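PDB 5EUR: uncharacterized protein, which is of unknown function, possibly related to glutathione S-transferases, and forms an assembly of three mostly helical subunits. Local coordinates for residues 27-30 / 31-34; 33-36 / 37-41. All coordinates share one frame; numbering follows the deposited sequence.

Interaction 1: 27-30 / 31-34; sequences STKY and FTEI
Tyr30 lays its ring against Ile34, one helical turn further along. Its CB starts beside the backbone, close to the Phe31 N. With CG anti to the backbone N (chi1 176°), the ring swings along the helix toward the next turn rather than back to its start. CG and CD2 pass the Phe31 N obliquely. CD1 lies 3.9 Å from CG1 of Ile34, while CE1 rests at 3.9 Å from both CB and CG2 of that residue, and CZ also reaches Ile34 CG2. CB of Ile34 thus stands over one ring face, 4.2 Å from the Tyr30 ring centroid, a CH-pi contact in which the beta-branched isoleucine offers a broad aliphatic surface to the flat aromatic. The Tyr30 side chain comes within about 3 Å (nearest atoms) of a bound magnesium ion.

The main chain beneath is the first turn of the helix. Ser27 occupies the N-cap: its OG accepts from Tyr30 N at 3.1 Å, a place suited to a short hydroxyl side chain, and also bonds to Phe22 O of the second subunit. Beyond it, Phe31 N bonds to Ser27 O at 3.0 Å, and Ile34 N to Tyr30 O at 2.9 Å. Lys29 is exposed, and its long chain, bent at chi2, chi3 and chi4, brings NZ to a weak bond of 3.5 Å with Thr32 OG1.

The cap marks the passage from strand 24-27 into helix 28-43. The Phe31 side chain touches Val19 and Val21 of strand 18-21 and Ile10 of strand 10-12, and Thr28 meets Val19 and Leu12, so this face of the first turn covers the antiparallel sheet, while Ile34 packs on Phe22 of the second subunit.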
loop_
_atom_site.group_PDB
_atom_site.type_symbol
_atom_site.label_atom_id
_atom_site.label_comp_id
_atom_site.label_asym_id
_atom_site.label_seq_id
_atom_site.Cartn_x
_atom_site.Cartn_y
_atom_site.Cartn_z
ATOM N N SER A 27 -9.914 3.726 -2.264
ATOM C CA SER A 27 -10.978 3.982 -1.299
ATOM C C SER A 27 -10.377 4.701 -0.100
ATOM O O SER A 27 -9.252 4.408 0.322
ATOM C CB SER A 27 -11.669 2.686 -0.861
ATOM O OG SER A 27 -10.933 1.998 0.133
ATOM N N THR A 28 -11.115 5.682 0.426
ATOM C CA THR A 28 -10.591 6.475 1.532
ATOM C C THR A 28 -10.242 5.599 2.719
ATOM O O THR A 28 -9.183 5.772 3.330
ATOM C CB THR A 28 -11.599 7.548 1.932
ATOM O OG1 THR A 28 -11.841 8.388 0.801
ATOM C CG2 THR A 28 -11.062 8.379 3.090
ATOM N N LYS A 29 -11.113 4.643 3.052
ATOM C CA LYS A 29 -10.863 3.791 4.211
ATOM C C LYS A 29 -9.645 2.899 4.004
ATOM O O LYS A 29 -8.895 2.660 4.951
ATOM C CB LYS A 29 -12.105 2.953 4.521
ATOM C CG LYS A 29 -13.277 3.803 4.972
ATOM C CD LYS A 29 -13.047 4.330 6.376
ATOM C CE LYS A 29 -13.453 5.781 6.505
ATOM N NZ LYS A 29 -12.231 6.645 6.572
ATOM N N TYR A 30 -9.419 2.398 2.787
ATOM C CA TYR A 30 -8.188 1.640 2.558
ATOM C C TYR A 30 -6.971 2.523 2.787
ATOM O O TYR A 30 -6.001 2.115 3.441
ATOM C CB TYR A 30 -8.158 1.055 1.141
ATOM C CG TYR A 30 -6.860 0.348 0.831
ATOM C CD1 TYR A 30 -6.629 -0.951 1.275
ATOM C CD2 TYR A 30 -5.858 0.984 0.099
ATOM C CE1 TYR A 30 -5.432 -1.594 0.991
ATOM C CE2 TYR A 30 -4.659 0.350 -0.176
ATOM C CZ TYR A 30 -4.458 -0.936 0.273
ATOM O OH TYR A 30 -3.266 -1.563 0.004
ATOM N N PHE A 31 -7.005 3.746 2.264
ATOM C CA PHE A 31 -5.866 4.635 2.456
ATOM C C PHE A 31 -5.640 4.940 3.936
ATOM O O PHE A 31 -4.508 4.877 4.423
ATOM C CB PHE A 31 -6.067 5.922 1.661
ATOM C CG PHE A 31 -4.906 6.846 1.740
ATOM C CD1 PHE A 31 -3.689 6.492 1.165
ATOM C CD2 PHE A 31 -5.011 8.064 2.379
ATOM C CE1 PHE A 31 -2.598 7.343 1.228
ATOM C CE2 PHE A 31 -3.922 8.914 2.445
ATOM C CZ PHE A 31 -2.721 8.559 1.874
ATOM N N THR A 32 -6.701 5.286 4.674
ATOM C CA THR A 32 -6.475 5.717 6.052
ATOM C C THR A 32 -6.249 4.551 7.011
ATOM O O THR A 32 -5.482 4.692 7.967
ATOM C CB THR A 32 -7.631 6.594 6.544
ATOM O OG1 THR A 32 -8.855 5.850 6.516
ATOM C CG2 THR A 32 -7.755 7.839 5.671
ATOM N N GLU A 33 -6.881 3.400 6.782
ATOM C CA GLU A 33 -6.736 2.272 7.698
ATOM C C GLU A 33 -5.508 1.413 7.395
ATOM O O GLU A 33 -4.886 0.880 8.324
ATOM C CB GLU A 33 -7.986 1.396 7.643
ATOM C CG GLU A 33 -9.285 2.117 8.012
ATOM C CD GLU A 33 -9.469 2.269 9.506
ATOM O OE1 GLU A 33 -8.608 1.793 10.266
ATOM O OE2 GLU A 33 -10.482 2.874 9.913
ATOM N N ILE A 34 -5.156 1.236 6.115
ATOM C CA ILE A 34 -4.017 0.389 5.761
ATOM C C ILE A 34 -2.784 1.224 5.404
ATOM O O ILE A 34 -1.709 1.063 6.002
ATOM C CB ILE A 34 -4.372 -0.559 4.596
ATOM C CG1 ILE A 34 -5.558 -1.453 4.968
ATOM C CG2 ILE A 34 -3.155 -1.391 4.203
ATOM C CD1 ILE A 34 -5.217 -2.569 5.929
#

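Interaction 2: 33-36 / 37-41; sequences EIVV and TTMLN
Two threonines, Thr37 and Thr38, turn their hydroxyls back onto carbonyls of the preceding turn. In both, OG1 lies beside the backbone N and anti to the carbonyl carbon (chi1 -55° and -53°), the torsion that directs it back along the helix. Thr37 OG1 gives its proton to Glu33 O at 3.0 Å, arriving from above the carbonyl plane. Thr38 OG1 donates to Ile34 O at 2.7 Å, while Thr38 N reaches Ile34 O at 3.0 Å from the opposite face of the carbonyl plane; two donors of one residue therefore grip a single oxygen. A threonine can sit in a buried helix because its hydroxyl is satisfied in this way. Thr38 OG1 also bonds to Tyr5 OH of the second subunit.

Main-chain i to i+4 bonds continue the helix: Met39 N to Val35 O and Leu40 N to Val36 O, both 2.9 Å.

Two apolar pairs complete the contact. Val36 and Leu40 lie side by side and point the same way, CG1 of Val36 meeting CD1 of Leu40 at 3.9 Å, a ridge that packs on Tyr67 and helix 47-59. The long, supple Met39 brings SD to 3.9 Å from CG1 of Val35, crossing it at an angle.

Val36 and Leu40 pack within their own subunit, whereas Val35, Thr38 and Met39 also meet other chains. Thr38 and Met39 both touch Thr38 of the third subunit, and Val35 its Tyr30, consistent with this buried helix lying at the interface of the three-chain assembly. A sulfate, probably from the crystallisation liquor, lies about 3 Å from the Thr38 side chain (nearest atoms).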
loop_
_atom_site.group_PDB
_atom_site.type_symbol
_atom_site.label_atom_id
_atom_site.label_comp_id
_atom_site.label_asym_id
_atom_site.label_seq_id
_atom_site.Cartn_x
_atom_site.Cartn_y
_atom_site.Cartn_z
ATOM N N GLU A 33 -6.881 3.400 6.782
ATOM C CA GLU A 33 -6.736 2.272 7.698
ATOM C C GLU A 33 -5.508 1.413 7.395
ATOM O O GLU A 33 -4.886 0.880 8.324
ATOM C CB GLU A 33 -7.986 1.396 7.643
ATOM C CG GLU A 33 -9.285 2.117 8.012
ATOM C CD GLU A 33 -9.469 2.269 9.506
ATOM O OE1 GLU A 33 -8.608 1.793 10.266
ATOM O OE2 GLU A 33 -10.482 2.874 9.913
ATOM N N ILE A 34 -5.156 1.236 6.115
ATOM C CA ILE A 34 -4.017 0.389 5.761
ATOM C C ILE A 34 -2.784 1.224 5.404
ATOM O O ILE A 34 -1.709 1.063 6.002
ATOM C CB ILE A 34 -4.372 -0.559 4.596
ATOM C CG1 ILE A 34 -5.558 -1.453 4.968
ATOM C CG2 ILE A 34 -3.155 -1.391 4.203
ATOM C CD1 ILE A 34 -5.217 -2.569 5.929
ATOM N N VAL A 35 -2.923 2.123 4.423
ATOM C CA VAL A 35 -1.736 2.766 3.860
ATOM C C VAL A 35 -1.072 3.686 4.879
ATOM O O VAL A 35 0.130 3.575 5.147
ATOM C CB VAL A 35 -2.072 3.504 2.556
ATOM C CG1 VAL A 35 -0.793 4.116 1.987
ATOM C CG2 VAL A 35 -2.634 2.517 1.563
ATOM N N VAL A 36 -1.832 4.622 5.453
ATOM C CA VAL A 36 -1.218 5.594 6.348
ATOM C C VAL A 36 -0.677 4.915 7.595
ATOM O O VAL A 36 0.427 5.220 8.051
ATOM C CB VAL A 36 -2.226 6.711 6.684
ATOM C CG1 VAL A 36 -1.634 7.672 7.717
ATOM C CG2 VAL A 36 -2.613 7.445 5.403
ATOM N N THR A 37 -1.442 3.979 8.162
ATOM C CA THR A 37 -0.971 3.247 9.328
ATOM C C THR A 37 0.368 2.582 9.042
ATOM O O THR A 37 1.292 2.643 9.860
ATOM C CB THR A 37 -2.012 2.201 9.717
ATOM O OG1 THR A 37 -3.282 2.851 9.916
ATOM C CG2 THR A 37 -1.589 1.471 10.985
ATOM N N THR A 38 0.501 1.978 7.859
ATOM C CA THR A 38 1.744 1.282 7.543
ATOM C C THR A 38 2.883 2.269 7.304
ATOM O O THR A 38 4.018 2.024 7.732
ATOM C CB THR A 38 1.531 0.362 6.341
ATOM O OG1 THR A 38 0.391 -0.488 6.604
ATOM C CG2 THR A 38 2.780 -0.502 6.133
ATOM N N MET A 39 2.599 3.395 6.637
ATOM C CA MET A 39 3.625 4.430 6.461
ATOM C C MET A 39 4.177 4.877 7.808
ATOM O O MET A 39 5.407 4.975 8.006
ATOM C CB MET A 39 3.052 5.638 5.712
ATOM C CG MET A 39 2.706 5.363 4.231
ATOM S SD MET A 39 1.686 6.718 3.561
ATOM C CE MET A 39 2.817 8.102 3.686
ATOM N N LEU A 40 3.265 5.167 8.748
ATOM C CA LEU A 40 3.676 5.654 10.060
ATOM C C LEU A 40 4.450 4.586 10.824
ATOM O O LEU A 40 5.512 4.868 11.381
ATOM C CB LEU A 40 2.457 6.122 10.856
ATOM C CG LEU A 40 1.784 7.382 10.313
ATOM C CD1 LEU A 40 0.436 7.577 11.018
ATOM C CD2 LEU A 40 2.686 8.622 10.529
ATOM N N ASN A 41 3.932 3.351 10.867
ATOM C CA ASN A 41 4.667 2.274 11.536
ATOM C C ASN A 41 6.067 2.112 10.958
ATOM O O ASN A 41 7.033 1.859 11.692
ATOM C CB ASN A 41 3.894 0.953 11.426
ATOM C CG ASN A 41 2.808 0.828 12.482
ATOM O OD1 ASN A 41 2.864 1.505 13.497
ATOM N ND2 ASN A 41 1.840 -0.060 12.261
#

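Coming from strand 24-27, the chain enters helix 28-43 at the cap of interaction 1 and continues directly into interaction 2, so neither contact closes a loop: each joins consecutive turns of the same helix. They overlap at Glu33 and Ile34 rather than nest or cross. Their centres are about 9 Å apart, and the wider pi-type turn lies at the join, where Tyr30 O and Phe31 O probably accept from Val35 N and Val36 N. Residues 27-34 tie the start of the helix to the three-stranded sheet; residues 33-41 tie its later part to helices 47-59 and 68-75. Both contacts also touch the second subunit.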